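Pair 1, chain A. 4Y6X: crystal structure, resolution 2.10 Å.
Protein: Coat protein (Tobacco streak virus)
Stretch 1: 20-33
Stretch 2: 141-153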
# COMPACT_ATOMS: atom_id res chain seq x y z
N LYS A 20 9.05 20.25 -7.00
CA LYS A 20 8.75 21.01 -5.78
C LYS A 20 7.26 21.27 -5.69
O LYS A 20 6.59 21.46 -6.71
CB LYS A 20 9.55 22.32 -5.82
CG LYS A 20 11.05 22.06 -5.77
CD LYS A 20 11.49 21.48 -4.42
N LEU A 21 6.73 21.25 -4.48
CA LEU A 21 5.29 21.59 -4.23
C LEU A 21 5.06 22.87 -3.38
O LEU A 21 5.91 23.21 -2.60
CB LEU A 21 4.63 20.43 -3.50
CG LEU A 21 4.62 19.12 -4.28
CD1 LEU A 21 4.14 18.00 -3.42
CD2 LEU A 21 3.74 19.23 -5.51
N PRO A 22 3.88 23.49 -3.49
CA PRO A 22 3.52 24.49 -2.48
C PRO A 22 3.51 23.84 -1.11
O PRO A 22 3.40 22.61 -0.96
CB PRO A 22 2.09 24.92 -2.86
CG PRO A 22 1.91 24.49 -4.27
CD PRO A 22 2.81 23.31 -4.48
N ASN A 23 3.54 24.68 -0.11
CA ASN A 23 3.68 24.25 1.27
C ASN A 23 2.43 23.57 1.83
O ASN A 23 2.50 22.80 2.77
CB ASN A 23 4.04 25.52 2.06
CG ASN A 23 4.54 25.23 3.43
OD1 ASN A 23 5.44 24.41 3.62
ND2 ASN A 23 3.96 25.91 4.41
N ASN A 24 1.28 23.77 1.21
CA ASN A 24 0.09 23.04 1.61
C ASN A 24 -0.20 21.69 0.85
O ASN A 24 -1.29 21.12 0.96
CB ASN A 24 -1.09 23.96 1.48
CG ASN A 24 -1.37 24.32 0.07
OD1 ASN A 24 -0.51 24.27 -0.80
ND2 ASN A 24 -2.59 24.71 -0.19
N GLN A 25 0.79 21.16 0.16
CA GLN A 25 0.67 19.87 -0.55
C GLN A 25 1.81 18.93 -0.16
O GLN A 25 2.85 19.40 0.17
CB GLN A 25 0.78 20.15 -2.04
CG GLN A 25 -0.41 20.89 -2.59
CD GLN A 25 -0.27 21.16 -4.08
OE1 GLN A 25 0.41 20.46 -4.78
NE2 GLN A 25 -0.94 22.18 -4.55
N VAL A 26 1.61 17.61 -0.28
CA VAL A 26 2.65 16.62 -0.17
C VAL A 26 2.54 15.60 -1.31
O VAL A 26 1.50 15.45 -1.94
CB VAL A 26 2.61 15.83 1.16
CG1 VAL A 26 2.95 16.76 2.31
CG2 VAL A 26 1.25 15.17 1.38
N TRP A 27 3.64 14.89 -1.51
CA TRP A 27 3.73 13.74 -2.39
C TRP A 27 3.38 12.51 -1.63
O TRP A 27 3.85 12.34 -0.50
CB TRP A 27 5.14 13.58 -2.94
CG TRP A 27 5.54 14.60 -3.99
CD1 TRP A 27 6.45 15.60 -3.86
CD2 TRP A 27 5.00 14.71 -5.30
NE1 TRP A 27 6.55 16.30 -5.04
CE2 TRP A 27 5.64 15.80 -5.93
CE3 TRP A 27 4.08 13.95 -6.04
CZ2 TRP A 27 5.37 16.16 -7.21
CZ3 TRP A 27 3.79 14.33 -7.29
CH2 TRP A 27 4.44 15.40 -7.90
N VAL A 28 2.57 11.67 -2.23
CA VAL A 28 2.41 10.32 -1.79
C VAL A 28 2.62 9.41 -2.97
O VAL A 28 2.55 9.85 -4.15
CB VAL A 28 1.01 10.07 -1.17
CG1 VAL A 28 0.83 10.94 0.11
CG2 VAL A 28 -0.09 10.32 -2.16
N THR A 29 2.92 8.13 -2.72
CA THR A 29 3.25 7.22 -3.79
C THR A 29 2.77 5.86 -3.44
O THR A 29 2.62 5.55 -2.26
CB THR A 29 4.79 7.14 -4.06
OG1 THR A 29 5.07 6.30 -5.21
CG2 THR A 29 5.57 6.52 -2.86
N ARG A 30 2.62 5.02 -4.45
CA ARG A 30 2.62 3.59 -4.25
C ARG A 30 3.11 2.81 -5.43
O ARG A 30 3.16 3.32 -6.56
CB ARG A 30 1.27 3.09 -3.82
CG ARG A 30 0.24 3.01 -4.90
CD ARG A 30 -0.81 2.04 -4.42
NE ARG A 30 -1.78 1.79 -5.46
CZ ARG A 30 -1.65 0.90 -6.45
NH1 ARG A 30 -0.57 0.16 -6.59
NH2 ARG A 30 -2.62 0.77 -7.33
N LYS A 31 3.53 1.59 -5.14
CA LYS A 31 4.12 0.68 -6.12
C LYS A 31 3.11 0.29 -7.13
O LYS A 31 1.95 0.06 -6.79
CB LYS A 31 4.59 -0.63 -5.42
N ALA A 32 3.51 0.19 -8.37
CA ALA A 32 2.59 -0.26 -9.41
C ALA A 32 2.69 -1.80 -9.60
O ALA A 32 3.76 -2.35 -9.49
CB ALA A 32 2.95 0.43 -10.73
N SER A 33 1.59 -2.48 -9.88
CA SER A 33 1.65 -3.94 -10.24
C SER A 33 2.27 -4.22 -11.60
O SER A 33 2.09 -3.41 -12.54
CB SER A 33 0.23 -4.51 -10.27
OG SER A 33 -0.38 -4.37 -8.99
N GLN A 141 5.91 -1.43 -18.26
CA GLN A 141 6.39 -1.53 -16.88
C GLN A 141 6.35 -0.14 -16.28
O GLN A 141 7.03 0.77 -16.78
CB GLN A 141 7.82 -2.11 -16.82
CG GLN A 141 7.92 -3.44 -17.54
CD GLN A 141 9.36 -3.82 -17.76
OE1 GLN A 141 10.17 -3.74 -16.84
NE2 GLN A 141 9.69 -4.17 -18.95
N LEU A 142 5.54 0.01 -15.25
CA LEU A 142 5.30 1.28 -14.60
C LEU A 142 6.17 1.46 -13.39
O LEU A 142 6.35 0.57 -12.62
CB LEU A 142 3.87 1.37 -14.12
CG LEU A 142 2.94 1.68 -15.28
CD1 LEU A 142 1.63 1.01 -15.02
CD2 LEU A 142 2.81 3.18 -15.43
N ALA A 143 6.73 2.64 -13.25
CA ALA A 143 7.34 3.06 -11.98
C ALA A 143 6.27 3.24 -10.96
O ALA A 143 5.05 3.19 -11.29
CB ALA A 143 8.06 4.35 -12.19
N GLY A 144 6.64 3.48 -9.71
CA GLY A 144 5.66 3.93 -8.70
C GLY A 144 4.80 5.12 -9.18
O GLY A 144 5.27 5.95 -9.96
N TYR A 145 3.55 5.18 -8.76
CA TYR A 145 2.68 6.32 -9.02
C TYR A 145 2.99 7.38 -8.00
O TYR A 145 3.20 7.03 -6.82
CB TYR A 145 1.26 5.93 -8.81
CG TYR A 145 0.78 4.77 -9.65
CD1 TYR A 145 0.76 4.84 -11.01
CD2 TYR A 145 0.33 3.61 -9.05
CE1 TYR A 145 0.31 3.79 -11.77
CE2 TYR A 145 -0.10 2.54 -9.78
CZ TYR A 145 -0.12 2.64 -11.14
OH TYR A 145 -0.59 1.58 -11.87
N TRP A 146 3.09 8.64 -8.42
CA TRP A 146 3.32 9.74 -7.47
C TRP A 146 2.14 10.70 -7.62
O TRP A 146 1.81 11.05 -8.72
CB TRP A 146 4.61 10.48 -7.77
CG TRP A 146 5.74 9.71 -7.40
CD1 TRP A 146 6.41 8.83 -8.17
CD2 TRP A 146 6.36 9.67 -6.11
NE1 TRP A 146 7.42 8.24 -7.45
CE2 TRP A 146 7.43 8.75 -6.20
CE3 TRP A 146 6.16 10.35 -4.93
CZ2 TRP A 146 8.27 8.44 -5.11
CZ3 TRP A 146 7.00 10.05 -3.83
CH2 TRP A 146 8.05 9.13 -3.95
N ILE A 147 1.53 11.10 -6.51
CA ILE A 147 0.40 11.96 -6.49
C ILE A 147 0.66 13.08 -5.50
O ILE A 147 1.07 12.84 -4.37
CB ILE A 147 -0.82 11.17 -6.08
CG1 ILE A 147 -0.90 9.93 -6.92
CG2 ILE A 147 -2.08 11.97 -6.27
CD1 ILE A 147 -1.92 8.94 -6.43
N ALA A 148 0.43 14.31 -5.94
CA ALA A 148 0.49 15.45 -5.06
C ALA A 148 -0.93 15.71 -4.56
O ALA A 148 -1.84 15.86 -5.35
CB ALA A 148 1.01 16.65 -5.77
N ILE A 149 -1.08 15.71 -3.22
CA ILE A 149 -2.33 15.88 -2.55
C ILE A 149 -2.25 17.00 -1.52
O ILE A 149 -1.17 17.42 -1.10
CB ILE A 149 -2.77 14.62 -1.87
CG1 ILE A 149 -1.77 14.20 -0.83
CG2 ILE A 149 -2.98 13.52 -2.91
CD1 ILE A 149 -2.28 13.13 0.10
N SER A 150 -3.40 17.44 -1.08
CA SER A 150 -3.48 18.34 0.08
C SER A 150 -2.85 17.68 1.29
O SER A 150 -3.03 16.47 1.52
CB SER A 150 -4.96 18.75 0.40
OG SER A 150 -5.88 17.68 0.28
N LYS A 151 -2.05 18.46 1.99
CA LYS A 151 -1.25 17.97 3.10
C LYS A 151 -2.15 17.50 4.25
O LYS A 151 -3.02 18.23 4.69
CB LYS A 151 -0.34 19.06 3.61
CG LYS A 151 0.52 18.69 4.78
CD LYS A 151 1.50 19.88 5.01
CE LYS A 151 2.71 19.75 4.11
NZ LYS A 151 3.79 20.71 4.47
N PRO A 152 -1.99 16.24 4.68
CA PRO A 152 -2.83 15.71 5.73
C PRO A 152 -2.33 16.13 7.11
O PRO A 152 -1.19 16.52 7.26
CB PRO A 152 -2.70 14.17 5.53
CG PRO A 152 -1.33 13.98 4.97
CD PRO A 152 -1.05 15.22 4.14
N ALA A 153 -3.16 16.03 8.14
CA ALA A 153 -2.66 16.13 9.53
C ALA A 153 -1.61 15.02 9.80
O ALA A 153 -1.62 13.99 9.13
CB ALA A 153 -3.82 15.96 10.50
O HOH W 1 3.96 -2.32 -14.38
O HOH W 2 -1.28 -0.82 -10.53

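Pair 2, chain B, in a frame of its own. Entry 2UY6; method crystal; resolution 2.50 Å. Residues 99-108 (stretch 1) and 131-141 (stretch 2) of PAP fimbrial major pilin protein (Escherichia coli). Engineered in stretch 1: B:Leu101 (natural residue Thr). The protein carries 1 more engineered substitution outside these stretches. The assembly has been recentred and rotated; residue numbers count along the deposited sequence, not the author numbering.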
# COMPACT_ATOMS: atom_id res chain seq x y z
N THR B 99 6.63 -14.07 -37.35
CA THR B 99 7.18 -13.13 -38.31
C THR B 99 8.70 -13.13 -38.28
O THR B 99 9.35 -12.67 -39.21
CB THR B 99 6.71 -11.69 -38.02
OG1 THR B 99 7.09 -11.32 -36.69
CG2 THR B 99 5.20 -11.57 -38.18
N GLY B 100 9.27 -13.66 -37.20
CA GLY B 100 10.72 -13.69 -37.07
C GLY B 100 11.24 -12.43 -36.40
O GLY B 100 12.45 -12.25 -36.23
N LEU B 101 10.34 -11.53 -36.01
CA LEU B 101 10.75 -10.30 -35.36
C LEU B 101 10.89 -10.45 -33.85
O LEU B 101 10.37 -11.38 -33.24
CB LEU B 101 9.75 -9.19 -35.68
CG LEU B 101 9.46 -8.98 -37.17
CD1 LEU B 101 8.39 -7.89 -37.33
CD2 LEU B 101 10.74 -8.61 -37.90
N ALA B 102 11.62 -9.51 -33.25
CA ALA B 102 11.85 -9.47 -31.82
C ALA B 102 11.76 -8.02 -31.35
O ALA B 102 11.97 -7.09 -32.14
CB ALA B 102 13.23 -10.04 -31.50
N ILE B 103 11.43 -7.81 -30.07
CA ILE B 103 11.32 -6.46 -29.53
C ILE B 103 12.41 -6.17 -28.51
O ILE B 103 12.71 -6.99 -27.64
CB ILE B 103 9.96 -6.23 -28.86
CG1 ILE B 103 8.84 -6.36 -29.89
CG2 ILE B 103 9.92 -4.83 -28.21
CD1 ILE B 103 7.45 -6.14 -29.32
N VAL B 104 13.00 -4.99 -28.64
CA VAL B 104 14.08 -4.53 -27.77
C VAL B 104 13.62 -3.27 -27.02
O VAL B 104 13.04 -2.36 -27.62
CB VAL B 104 15.34 -4.23 -28.62
CG1 VAL B 104 16.26 -3.26 -27.90
CG2 VAL B 104 16.07 -5.54 -28.90
N VAL B 105 13.86 -3.23 -25.72
CA VAL B 105 13.44 -2.08 -24.91
C VAL B 105 14.61 -1.44 -24.17
O VAL B 105 15.38 -2.11 -23.47
CB VAL B 105 12.34 -2.48 -23.89
CG1 VAL B 105 11.90 -1.25 -23.08
CG2 VAL B 105 11.15 -3.05 -24.64
N GLN B 106 14.71 -0.12 -24.34
CA GLN B 106 15.76 0.68 -23.73
C GLN B 106 15.19 1.58 -22.63
O GLN B 106 14.20 2.28 -22.82
CB GLN B 106 16.43 1.53 -24.82
CG GLN B 106 17.70 2.24 -24.39
CD GLN B 106 18.44 2.89 -25.56
OE1 GLN B 106 18.78 2.21 -26.54
NE2 GLN B 106 18.69 4.19 -25.46
N GLY B 107 15.85 1.55 -21.47
CA GLY B 107 15.41 2.33 -20.33
C GLY B 107 16.07 3.68 -20.20
O GLY B 107 15.60 4.66 -20.76
N ALA B 108 17.16 3.74 -19.44
CA ALA B 108 17.86 5.01 -19.28
C ALA B 108 19.32 4.80 -19.62
O ALA B 108 20.19 4.85 -18.74
CB ALA B 108 17.71 5.51 -17.85
N LEU B 131 7.79 6.42 -15.83
CA LEU B 131 9.07 5.81 -16.15
C LEU B 131 9.09 5.81 -17.68
O LEU B 131 8.10 5.43 -18.31
CB LEU B 131 9.13 4.38 -15.62
CG LEU B 131 9.05 4.24 -14.09
CD1 LEU B 131 8.64 2.82 -13.71
CD2 LEU B 131 10.39 4.59 -13.48
N HIS B 132 10.20 6.27 -18.27
CA HIS B 132 10.30 6.36 -19.72
C HIS B 132 11.21 5.29 -20.33
O HIS B 132 12.33 5.09 -19.87
CB HIS B 132 10.84 7.74 -20.13
CG HIS B 132 10.07 8.89 -19.55
ND1 HIS B 132 8.83 9.28 -20.01
CD2 HIS B 132 10.40 9.77 -18.57
CE1 HIS B 132 8.42 10.34 -19.34
NE2 HIS B 132 9.35 10.66 -18.46
N TYR B 133 10.71 4.62 -21.36
CA TYR B 133 11.46 3.60 -22.09
C TYR B 133 11.16 3.78 -23.57
O TYR B 133 10.25 4.52 -23.95
CB TYR B 133 11.01 2.17 -21.71
CG TYR B 133 11.20 1.76 -20.27
CD1 TYR B 133 10.22 2.02 -19.30
CD2 TYR B 133 12.35 1.09 -19.87
CE1 TYR B 133 10.39 1.62 -17.98
CE2 TYR B 133 12.53 0.69 -18.55
CZ TYR B 133 11.55 0.96 -17.61
OH TYR B 133 11.75 0.57 -16.31
N THR B 134 11.93 3.11 -24.42
CA THR B 134 11.69 3.15 -25.86
C THR B 134 11.77 1.71 -26.33
O THR B 134 12.55 0.92 -25.79
CB THR B 134 12.72 4.00 -26.62
OG1 THR B 134 14.01 3.81 -26.05
CG2 THR B 134 12.33 5.46 -26.60
N ALA B 135 10.96 1.37 -27.31
CA ALA B 135 10.95 0.02 -27.82
C ALA B 135 11.07 0.02 -29.33
O ALA B 135 10.43 0.82 -30.02
CB ALA B 135 9.67 -0.69 -27.39
N VAL B 136 11.90 -0.90 -29.84
CA VAL B 136 12.11 -1.04 -31.27
C VAL B 136 11.89 -2.48 -31.71
O VAL B 136 12.17 -3.42 -30.97
CB VAL B 136 13.56 -0.65 -31.68
CG1 VAL B 136 13.78 0.85 -31.51
CG2 VAL B 136 14.55 -1.41 -30.81
N VAL B 137 11.36 -2.64 -32.92
CA VAL B 137 11.13 -3.97 -33.47
C VAL B 137 12.24 -4.26 -34.48
O VAL B 137 12.65 -3.37 -35.23
CB VAL B 137 9.77 -4.03 -34.20
CG1 VAL B 137 9.59 -5.39 -34.86
CG2 VAL B 137 8.65 -3.76 -33.21
N LYS B 138 12.76 -5.48 -34.47
CA LYS B 138 13.81 -5.84 -35.42
C LYS B 138 13.84 -7.33 -35.68
O LYS B 138 13.17 -8.10 -34.99
CB LYS B 138 15.18 -5.37 -34.92
CG LYS B 138 15.77 -6.20 -33.79
CD LYS B 138 17.06 -5.57 -33.31
CE LYS B 138 17.88 -6.55 -32.51
NZ LYS B 138 18.30 -7.69 -33.37
N LYS B 139 14.60 -7.74 -36.69
CA LYS B 139 14.72 -9.15 -37.02
C LYS B 139 15.36 -9.82 -35.83
O LYS B 139 16.25 -9.26 -35.19
CB LYS B 139 15.59 -9.34 -38.27
CG LYS B 139 15.66 -10.79 -38.73
CD LYS B 139 16.38 -10.94 -40.06
CE LYS B 139 17.85 -10.57 -39.95
NZ LYS B 139 18.55 -10.73 -41.26
N SER B 140 14.88 -11.02 -35.51
CA SER B 140 15.38 -11.80 -34.39
C SER B 140 16.85 -12.12 -34.57
O SER B 140 17.32 -12.22 -35.70
CB SER B 140 14.59 -13.10 -34.27
OG SER B 140 15.23 -13.99 -33.39
N SER B 141 17.57 -12.28 -33.47
CA SER B 141 18.99 -12.63 -33.54
C SER B 141 19.15 -14.15 -33.61
O SER B 141 20.27 -14.67 -33.55
CB SER B 141 19.75 -12.08 -32.33
OG SER B 141 19.93 -10.67 -32.44
O HOH W 3 15.04 4.92 -23.88

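Pair 1 and pair 2 are both two-stranded antiparallel ladders, and N, CA and C of 14 central residues superpose with an RMSD of 0.4 Å. The strands run at 145° in pair 1 (25-30 against 145-150) and 146° in pair 2 (101-106 against 131-139), each with a closest axis approach of 4.5 Å. Six bridges match one for one, from A:Gln25 with A:Ser150, equivalent to B:Leu101 with B:Lys139, to A:Arg30 with A:Tyr145, equivalent to B:Gln106 with B:Thr134. Hydrogen-bonded and non-hydrogen-bonded pairs alternate identically. At the central hydrogen-bonded pair, A:Val28 N to A:Ile147 O and A:Ile147 N to A:Val28 O are both 2.9 Å; B:Val104 N to B:Val136 O and B:Val136 N to B:Val104 O repeat these lengths. One bond continues the ladder past the strand in each case: A:Lys151 N donates to A:Asn24 O (3.0 Å), and B:Ser140 N to B:Gly100 O (2.8 Å).

The side chains agree best at the center of the face carrying A:Val28 and A:Ile147, which match B:Val104 and B:Val136. Here branched aliphatic groups meet in both proteins, A:Val28 CG2 lying 4.1 Å from A:Ile147 CB and B:Val104 CB 3.7 Å from B:Val136 CG2. Farther along this face, A:Val26 CG2 packs against A:Ile149 CG1 (3.9 Å) and A:Pro152 CD (3.6 Å). The smaller B:Ala102 occupies the valine position, and its CB approaches B:Ser140 CA at 4.0 Å. At the other end, A:Tyr145 CE2 lies over one face of the A:Arg30 guanidinium, 3.9 Å from NH2. In pair 2 the matching side chains are shorter: B:Gln106 CB comes within 3.5 Å of B:Thr134 OG1, and a water links B:Gln106 O (3.0 Å) with B:Thr134 OG1 (2.6 Å).

The opposite face shows the larger change, from aromatic to aliphatic packing. A:Trp27 pairs with A:Ala148, whose CB sits over the six-membered ring, 4.1 Å from its centroid; the small alanine lies beneath a broad indole. The bulk is distributed differently in pair 2, where B:Ile103 faces B:Val137 and the closest carbons, B:Ile103 CG1 and B:Val137 CG2, are 4.2 Å apart. Next along, A:Thr29 CB lies 3.5 Å from the centroid of the A:Trp146 six-membered ring, almost on its normal, while A:Thr29 OG1 donates to A:Tyr145 O (2.6 Å). The equivalent B:Val105 has no hydroxyl to donate; its CG2 instead packs on B:Ala135 CB (3.9 Å).

Beyond this pair, the glycine changes sides: A:Gly144 matches B:Tyr133 and A:Lys31 matches B:Gly107, so only pair 2 puts a ring against the glycine across from it. B:Gly107 CA lies 3.3 Å from B:Tyr133 CD2, and an ideal CB on this glycine would be tight against the same ring. At the far end, A:Lys151 NZ reaches back to A:Asn23 O (3.0 Å). A:Gln25 OE1 comes within 4.0 Å of A:Ala148 CB, and the engineered B:Leu101, at the matching position, places CD1 3.7 Å from B:Val137 CG1.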